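Local coordinates for protein 4-hydroxy-3-methylbut-2-enyl diphosphate reductase, apicoplast (Plasmodium falciparum, PDB 4N7B) that catalyses the last step of the DOXP/MEP pathway, reducing HMBPP to isopentenyl and dimethylallyl diphosphate with an iron-sulfur cluster and electrons from ferredoxin, at residues A[253-258]-A[277-282]; A[385-390]-A[415-420]; A[431-436]-A[456-461]. One frame throughout, in Å; residues are numbered along the deposited sequence.

Interaction 1: residues A[253-258]-A[277-282]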
# COMPACT_ATOMS: atom_id res chain seq x y z
N TYR A 253 -8.27 -15.35 -12.40
CA TYR A 253 -7.20 -14.50 -12.89
C TYR A 253 -7.19 -13.16 -12.19
O TYR A 253 -8.22 -12.52 -12.02
CB TYR A 253 -7.32 -14.32 -14.40
CG TYR A 253 -6.97 -15.59 -15.14
CD1 TYR A 253 -5.64 -15.91 -15.40
CD2 TYR A 253 -7.95 -16.48 -15.53
CE1 TYR A 253 -5.31 -17.07 -16.06
CE2 TYR A 253 -7.62 -17.66 -16.19
CZ TYR A 253 -6.30 -17.94 -16.45
OH TYR A 253 -5.96 -19.11 -17.10
N VAL A 254 -6.00 -12.75 -11.75
CA VAL A 254 -5.83 -11.48 -11.07
C VAL A 254 -4.78 -10.66 -11.79
O VAL A 254 -3.70 -11.15 -12.08
CB VAL A 254 -5.37 -11.67 -9.63
CG1 VAL A 254 -5.17 -10.33 -8.95
CG2 VAL A 254 -6.37 -12.53 -8.86
N LYS A 255 -5.11 -9.41 -12.08
CA LYS A 255 -4.19 -8.52 -12.76
C LYS A 255 -3.26 -7.87 -11.74
O LYS A 255 -3.70 -7.13 -10.87
CB LYS A 255 -4.98 -7.47 -13.55
CG LYS A 255 -4.14 -6.33 -14.07
CD LYS A 255 -3.05 -6.77 -15.02
CE LYS A 255 -2.28 -5.55 -15.54
NZ LYS A 255 -1.24 -5.87 -16.56
N HIS A 256 -1.97 -8.16 -11.91
CA HIS A 256 -0.90 -7.89 -10.94
C HIS A 256 -1.14 -8.58 -9.61
O HIS A 256 -2.24 -9.04 -9.32
CB HIS A 256 -0.65 -6.39 -10.72
CG HIS A 256 0.67 -6.11 -10.06
ND1 HIS A 256 1.86 -6.14 -10.76
CD2 HIS A 256 1.00 -5.82 -8.78
CE1 HIS A 256 2.86 -5.88 -9.93
NE2 HIS A 256 2.36 -5.68 -8.73
N LYS A 257 -0.08 -8.66 -8.80
CA LYS A 257 -0.18 -9.28 -7.49
C LYS A 257 -1.24 -8.53 -6.68
O LYS A 257 -1.28 -7.30 -6.67
CB LYS A 257 1.18 -9.29 -6.80
CG LYS A 257 2.17 -10.20 -7.52
CD LYS A 257 3.50 -10.26 -6.80
CE LYS A 257 4.38 -11.39 -7.35
NZ LYS A 257 3.88 -12.76 -6.99
N ILE A 258 -2.13 -9.27 -6.05
CA ILE A 258 -3.31 -8.69 -5.43
C ILE A 258 -2.95 -7.71 -4.31
O ILE A 258 -3.61 -6.69 -4.15
CB ILE A 258 -4.24 -9.81 -4.93
CG1 ILE A 258 -5.70 -9.45 -5.19
CG2 ILE A 258 -3.93 -10.17 -3.50
CD1 ILE A 258 -6.28 -8.59 -4.20
N GLU A 277 0.08 -10.42 -15.95
CA GLU A 277 0.31 -9.06 -16.42
C GLU A 277 -0.20 -8.92 -17.85
O GLU A 277 -0.50 -7.82 -18.31
CB GLU A 277 1.79 -8.70 -16.36
CG GLU A 277 2.37 -8.66 -14.96
CD GLU A 277 1.77 -7.57 -14.10
OE1 GLU A 277 1.02 -6.72 -14.63
OE2 GLU A 277 2.04 -7.57 -12.88
N ASP A 278 -0.28 -10.04 -18.55
CA ASP A 278 -0.71 -10.04 -19.94
C ASP A 278 -2.13 -10.57 -20.01
O ASP A 278 -2.37 -11.75 -19.74
CB ASP A 278 0.23 -10.91 -20.77
CG ASP A 278 0.06 -10.69 -22.26
OD1 ASP A 278 -1.10 -10.58 -22.72
OD2 ASP A 278 1.09 -10.63 -22.97
N LEU A 279 -3.07 -9.71 -20.37
CA LEU A 279 -4.48 -10.09 -20.41
C LEU A 279 -4.80 -11.16 -21.45
O LEU A 279 -5.89 -11.74 -21.43
CB LEU A 279 -5.36 -8.86 -20.64
CG LEU A 279 -5.88 -8.24 -19.34
CD1 LEU A 279 -4.72 -7.61 -18.56
CD2 LEU A 279 -6.99 -7.24 -19.62
N ASN A 280 -3.87 -11.43 -22.36
CA ASN A 280 -4.03 -12.54 -23.30
C ASN A 280 -3.91 -13.88 -22.61
O ASN A 280 -4.36 -14.91 -23.14
CB ASN A 280 -2.99 -12.47 -24.41
CG ASN A 280 -3.31 -11.41 -25.44
OD1 ASN A 280 -4.46 -10.97 -25.55
ND2 ASN A 280 -2.30 -11.00 -26.20
N ASP A 281 -3.29 -13.87 -21.43
CA ASP A 281 -3.19 -15.07 -20.61
C ASP A 281 -4.54 -15.35 -19.98
O ASP A 281 -4.73 -16.36 -19.31
CB ASP A 281 -2.14 -14.89 -19.51
CG ASP A 281 -0.73 -14.81 -20.06
OD1 ASP A 281 -0.57 -14.78 -21.30
OD2 ASP A 281 0.22 -14.77 -19.25
N VAL A 282 -5.50 -14.45 -20.21
CA VAL A 282 -6.85 -14.62 -19.70
C VAL A 282 -7.84 -14.98 -20.80
O VAL A 282 -8.03 -14.21 -21.74
CB VAL A 282 -7.35 -13.34 -19.00
CG1 VAL A 282 -8.77 -13.56 -18.49
CG2 VAL A 282 -6.41 -12.96 -17.86
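Glu277, Tyr253 and Lys255 bury the most surface where the end of strand 252-255 meets the loop that follows strand 273-276. Although the CB of Glu277 sets off away from 253-258, a bend at chi2 (-65°) folds the carboxylate back, and its two oxygens then take different partners. Glu277 OE2 presents its syn lone pair to His256, accepting from ND1 at 2.6 Å; the N-H...O angle of 144° and an oxygen 23° out of the imidazole plane make this a short but imperfectly aligned bond. Glu277 OE1 uses its anti lone pair in a salt bridge to Lys255 NZ at 3.1 Å. The lysine chain crosses the glutamate nearly at a right angle, and Lys255 NZ also donates to the backbone O of Glu277, at 2.7 Å and on a lone pair, so one residue grips the ammonium twice. Farther back, Lys255 CD rests on Leu279 CD1 at 4.0 Å. At the other end Tyr253 lies alongside Val282, CG to CG2 3.8 Å, while its CE1 comes within 3.4 Å of the carbonyl O of Asp281, at the end of a short 3-10 turn. His256 NE2 is hydrogen-bonded in turn to NE2 of His260, a diphosphate-binding residue by similarity. The result is a His-carboxylate hydrogen bond in the second shell of the probable substrate site, consistent with Glu277 helping to orient and polarise the histidine pair.

Interaction 2: residues A[385-390]-A[415-420]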
# COMPACT_ATOMS: atom_id res chain seq x y z
N LEU A 385 3.40 6.91 0.52
CA LEU A 385 4.67 7.61 0.68
C LEU A 385 5.10 7.74 2.15
O LEU A 385 4.30 7.58 3.07
CB LEU A 385 4.57 9.00 0.05
CG LEU A 385 4.33 9.01 -1.46
CD1 LEU A 385 4.35 10.44 -1.96
CD2 LEU A 385 5.38 8.16 -2.18
N SER A 386 6.38 8.01 2.35
CA SER A 386 6.87 8.55 3.60
C SER A 386 6.24 9.91 3.79
O SER A 386 6.28 10.74 2.89
CB SER A 386 8.38 8.75 3.51
OG SER A 386 8.81 9.67 4.48
N MET A 387 5.65 10.16 4.95
CA MET A 387 5.07 11.47 5.22
C MET A 387 6.15 12.52 5.26
O MET A 387 5.91 13.67 4.92
CB MET A 387 4.32 11.46 6.55
CG MET A 387 3.11 10.55 6.56
SD MET A 387 2.06 10.84 8.00
CE MET A 387 3.00 10.08 9.26
N ASP A 388 7.35 12.14 5.67
CA ASP A 388 8.46 13.08 5.75
C ASP A 388 8.95 13.52 4.38
O ASP A 388 9.07 14.71 4.14
CB ASP A 388 9.62 12.46 6.52
CG ASP A 388 9.20 12.00 7.91
OD1 ASP A 388 8.92 12.87 8.77
OD2 ASP A 388 9.12 10.76 8.12
N ASP A 389 9.22 12.56 3.50
CA ASP A 389 9.61 12.83 2.13
C ASP A 389 8.52 13.61 1.43
O ASP A 389 8.80 14.59 0.73
CB ASP A 389 9.83 11.54 1.36
CG ASP A 389 11.18 10.88 1.65
OD1 ASP A 389 12.04 11.48 2.35
OD2 ASP A 389 11.37 9.74 1.13
N CYS A 390 7.28 13.17 1.59
CA CYS A 390 6.17 13.80 0.88
C CYS A 390 6.09 15.27 1.25
O CYS A 390 5.99 16.13 0.38
CB CYS A 390 4.82 13.13 1.19
SG CYS A 390 3.52 13.69 0.10
N ALA A 415 -4.02 4.39 6.68
CA ALA A 415 -3.24 3.24 7.17
C ALA A 415 -1.75 3.55 7.16
O ALA A 415 -1.02 3.20 8.09
CB ALA A 415 -3.52 1.99 6.35
N THR A 416 -1.31 4.22 6.10
CA THR A 416 0.08 4.65 5.97
C THR A 416 0.42 5.67 7.08
O THR A 416 1.39 5.52 7.85
CB THR A 416 0.26 5.24 4.60
OG1 THR A 416 0.03 4.22 3.62
CG2 THR A 416 1.65 5.83 4.41
N THR A 417 -0.43 6.67 7.20
CA THR A 417 -0.26 7.71 8.22
C THR A 417 -0.21 7.08 9.62
O THR A 417 0.67 7.37 10.43
CB THR A 417 -1.46 8.69 8.18
OG1 THR A 417 -1.44 9.40 6.94
CG2 THR A 417 -1.41 9.67 9.33
N ASN A 418 -1.18 6.23 9.90
CA ASN A 418 -1.29 5.64 11.21
C ASN A 418 -0.11 4.76 11.55
O ASN A 418 0.39 4.78 12.67
CB ASN A 418 -2.57 4.82 11.32
CG ASN A 418 -3.82 5.67 11.38
OD1 ASN A 418 -3.77 6.88 11.54
ND2 ASN A 418 -4.98 5.01 11.30
N ARG A 419 0.32 3.93 10.61
CA ARG A 419 1.42 3.03 10.93
C ARG A 419 2.74 3.78 11.13
O ARG A 419 3.48 3.47 12.06
CB ARG A 419 1.55 1.93 9.87
CG ARG A 419 0.59 0.78 10.13
CD ARG A 419 -0.02 0.26 8.86
NE ARG A 419 -1.13 -0.64 9.16
CZ ARG A 419 -2.35 -0.24 9.48
NH1 ARG A 419 -2.65 1.06 9.53
NH2 ARG A 419 -3.28 -1.14 9.76
N GLN A 420 3.05 4.77 10.27
CA GLN A 420 4.26 5.58 10.45
C GLN A 420 4.19 6.40 11.72
O GLN A 420 5.15 6.50 12.48
CB GLN A 420 4.47 6.52 9.25
CG GLN A 420 4.94 5.82 7.99
CD GLN A 420 4.99 6.74 6.78
OE1 GLN A 420 5.21 7.95 6.91
NE2 GLN A 420 4.76 6.18 5.60
O HOH W 1 6.57 9.59 8.77
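Two hydrogen bonds at one side-chain amide, one given and one accepted, carry the polar part of this contact. Gln420, extended beyond CG, reaches from helix 414-427 to the backbone that leads into helix 387-400. Gln420 NE2 donates to Leu385 O at 2.9 Å, nearly straight at 164° although the donor sits above the carbonyl plane. Gln420 OE1 accepts from Met387 N at 3.0 Å, on a lone pair and at 170°. With both ends of the amide engaged, its flip is fixed. A water bridges OE1 and Asp388 OD2, donating to both. Ser386 is the N-cap: its OG accepts from Asp389 N at 3.1 Å and more weakly from Asp388 N. Apolar contact comes from Met387, whose chain turns at chi3 (-74°) so that SD lies 3.9 Å from Thr417 CG2 and CE 3.9 Å from Gln420 CB. A methyl, Thr416 CG2, makes a van der Waals contact of 3.4 Å with the already bonded Leu385 O. Thr416 also lies beside the iron-sulfur cluster and its ligand Cys413. Helix 442-452 flanks the junction, touching Ser386 through Tyr449 and Gln420 through Lys446, Leu447 and Ser450, so the start of helix 387-400 is held against helices 414-427 and 442-452.

Interaction 3: residues A[431-436]-A[456-461]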
# COMPACT_ATOMS: atom_id res chain seq x y z
N ASP A 431 16.50 0.54 20.34
CA ASP A 431 17.82 0.35 19.75
C ASP A 431 17.69 -0.21 18.33
O ASP A 431 18.60 -0.08 17.52
CB ASP A 431 18.61 -0.63 20.60
CG ASP A 431 18.67 -0.23 22.06
OD1 ASP A 431 19.09 0.92 22.35
OD2 ASP A 431 18.30 -1.05 22.92
N LEU A 432 16.56 -0.84 18.05
CA LEU A 432 16.34 -1.45 16.76
C LEU A 432 14.85 -1.51 16.42
O LEU A 432 14.02 -1.82 17.29
CB LEU A 432 16.89 -2.87 16.76
CG LEU A 432 16.51 -3.68 15.52
CD1 LEU A 432 17.33 -3.22 14.33
CD2 LEU A 432 16.72 -5.17 15.77
N THR A 433 14.53 -1.26 15.16
CA THR A 433 13.16 -1.40 14.67
C THR A 433 13.10 -2.58 13.69
O THR A 433 13.90 -2.66 12.76
CB THR A 433 12.69 -0.12 13.94
OG1 THR A 433 12.50 0.94 14.89
CG2 THR A 433 11.37 -0.40 13.22
N ILE A 434 12.17 -3.49 13.93
CA ILE A 434 11.92 -4.58 12.99
C ILE A 434 10.57 -4.38 12.34
O ILE A 434 9.54 -4.29 13.03
CB ILE A 434 11.91 -5.95 13.66
CG1 ILE A 434 13.30 -6.30 14.17
CG2 ILE A 434 11.46 -7.02 12.66
CD1 ILE A 434 13.32 -7.55 15.00
N VAL A 435 10.58 -4.27 11.02
CA VAL A 435 9.36 -4.15 10.28
C VAL A 435 9.14 -5.45 9.56
O VAL A 435 10.01 -5.89 8.80
CB VAL A 435 9.41 -3.04 9.24
CG1 VAL A 435 8.10 -3.00 8.47
CG2 VAL A 435 9.69 -1.71 9.91
N VAL A 436 7.99 -6.07 9.79
CA VAL A 436 7.70 -7.35 9.13
C VAL A 436 6.95 -7.07 7.86
O VAL A 436 5.92 -6.39 7.85
CB VAL A 436 6.92 -8.28 10.04
CG1 VAL A 436 6.73 -9.63 9.38
CG2 VAL A 436 7.66 -8.42 11.37
N VAL A 456 17.16 5.56 14.47
CA VAL A 456 17.14 4.20 15.00
C VAL A 456 17.18 3.15 13.88
O VAL A 456 16.33 3.11 12.99
CB VAL A 456 16.04 3.99 16.09
CG1 VAL A 456 15.20 5.22 16.23
CG2 VAL A 456 15.24 2.72 15.87
N PRO A 457 18.23 2.32 13.90
CA PRO A 457 18.46 1.31 12.87
C PRO A 457 17.23 0.45 12.69
O PRO A 457 16.50 0.19 13.65
CB PRO A 457 19.61 0.48 13.45
CG PRO A 457 20.29 1.38 14.43
CD PRO A 457 19.22 2.26 14.99
N ALA A 458 16.98 0.02 11.46
CA ALA A 458 15.75 -0.67 11.16
C ALA A 458 15.99 -1.68 10.06
O ALA A 458 16.88 -1.50 9.24
CB ALA A 458 14.70 0.33 10.73
N VAL A 459 15.21 -2.74 10.06
CA VAL A 459 15.34 -3.79 9.07
C VAL A 459 13.96 -4.24 8.68
O VAL A 459 13.06 -4.29 9.51
CB VAL A 459 16.10 -5.05 9.62
CG1 VAL A 459 17.54 -4.75 9.85
CG2 VAL A 459 15.44 -5.55 10.91
N LEU A 460 13.81 -4.60 7.41
CA LEU A 460 12.58 -5.12 6.88
C LEU A 460 12.77 -6.60 6.68
O LEU A 460 13.68 -7.01 5.98
CB LEU A 460 12.30 -4.46 5.54
CG LEU A 460 11.05 -5.01 4.86
CD1 LEU A 460 9.83 -4.63 5.66
CD2 LEU A 460 10.97 -4.45 3.46
N LEU A 461 11.93 -7.42 7.31
CA LEU A 461 12.06 -8.86 7.23
C LEU A 461 10.72 -9.49 6.88
O LEU A 461 9.69 -9.16 7.47
CB LEU A 461 12.55 -9.42 8.58
CG LEU A 461 13.93 -8.93 9.03
CD1 LEU A 461 14.22 -9.47 10.42
CD2 LEU A 461 15.01 -9.35 8.04
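Strands 432-436 and 458-461 are the parallel pair of a beta-alpha-beta unit, connected through helix 442-452; strand 458-461 is the outermost of its five-stranded sheet within the chain. Four backbone hydrogen bonds form the ladder: Thr433 N to Pro457 O, Val459 N to Thr433 O, Val435 N to Val459 O and Leu461 N to Val435 O. All are 2.9 to 3.0 Å between N and O; the third is the straightest, at 177°. The segment axes diverge by 21°. Packing is tightest on the face of Thr433, Val435, Ala458 and Leu460. There Val435 CG1 meets Leu460 CD1 at 3.7 Å, and Thr433 CB meets Ala458 CB at 3.8 Å. Helix 442-452 closes over Val435 and Leu460 through Val448, while helix 414-427 reaches Thr433 with Leu423 and Cys427. The face of Ile434, Val436, Val459 and Leu461 packs more loosely across the pair: Ile434 CG1 lies 4.0 Å from Val459 CG2, the two side chains running side by side, and Ile434 CG2 is 4.3 Å from Leu461 CD1. Phe494 of helix 488-499 touches Ile434, Val436 and Leu461 on this side. The solvent end is the entry of the pair, where exposed Pro457 sets CD against Asp431 O at 3.5 Å and the Asp431 carboxylate turns away to accept from the backbone N atoms of Asn476 and Lys477. Beside that end Thr433 OG1, hydrogen-bonded to Ser451 OG, lies 3.4 Å from Val456 CG2.

Interaction 2 is the most central and most buried; interactions 1 and 3 are each centred about 19 Å from the chain centre. Interactions 1 and 2 lie on opposite sides of that centre, yet each comes near the active site: 253-258 through a histidine next to two histidines that, by similarity, bind the diphosphate substrate, 415-420 through a threonine beside the cluster. Interactions 2 and 3 are neighbours, since helix 414-427 runs on into strand 432-436 and helix 442-452 packs against both. Their chemistry follows position: charged side chains at the partly exposed edge of one sheet, a buried glutamine amide bonded to the backbone at the start of a helix, and backbone bonding with aliphatic faces along the edge of the five-stranded sheet.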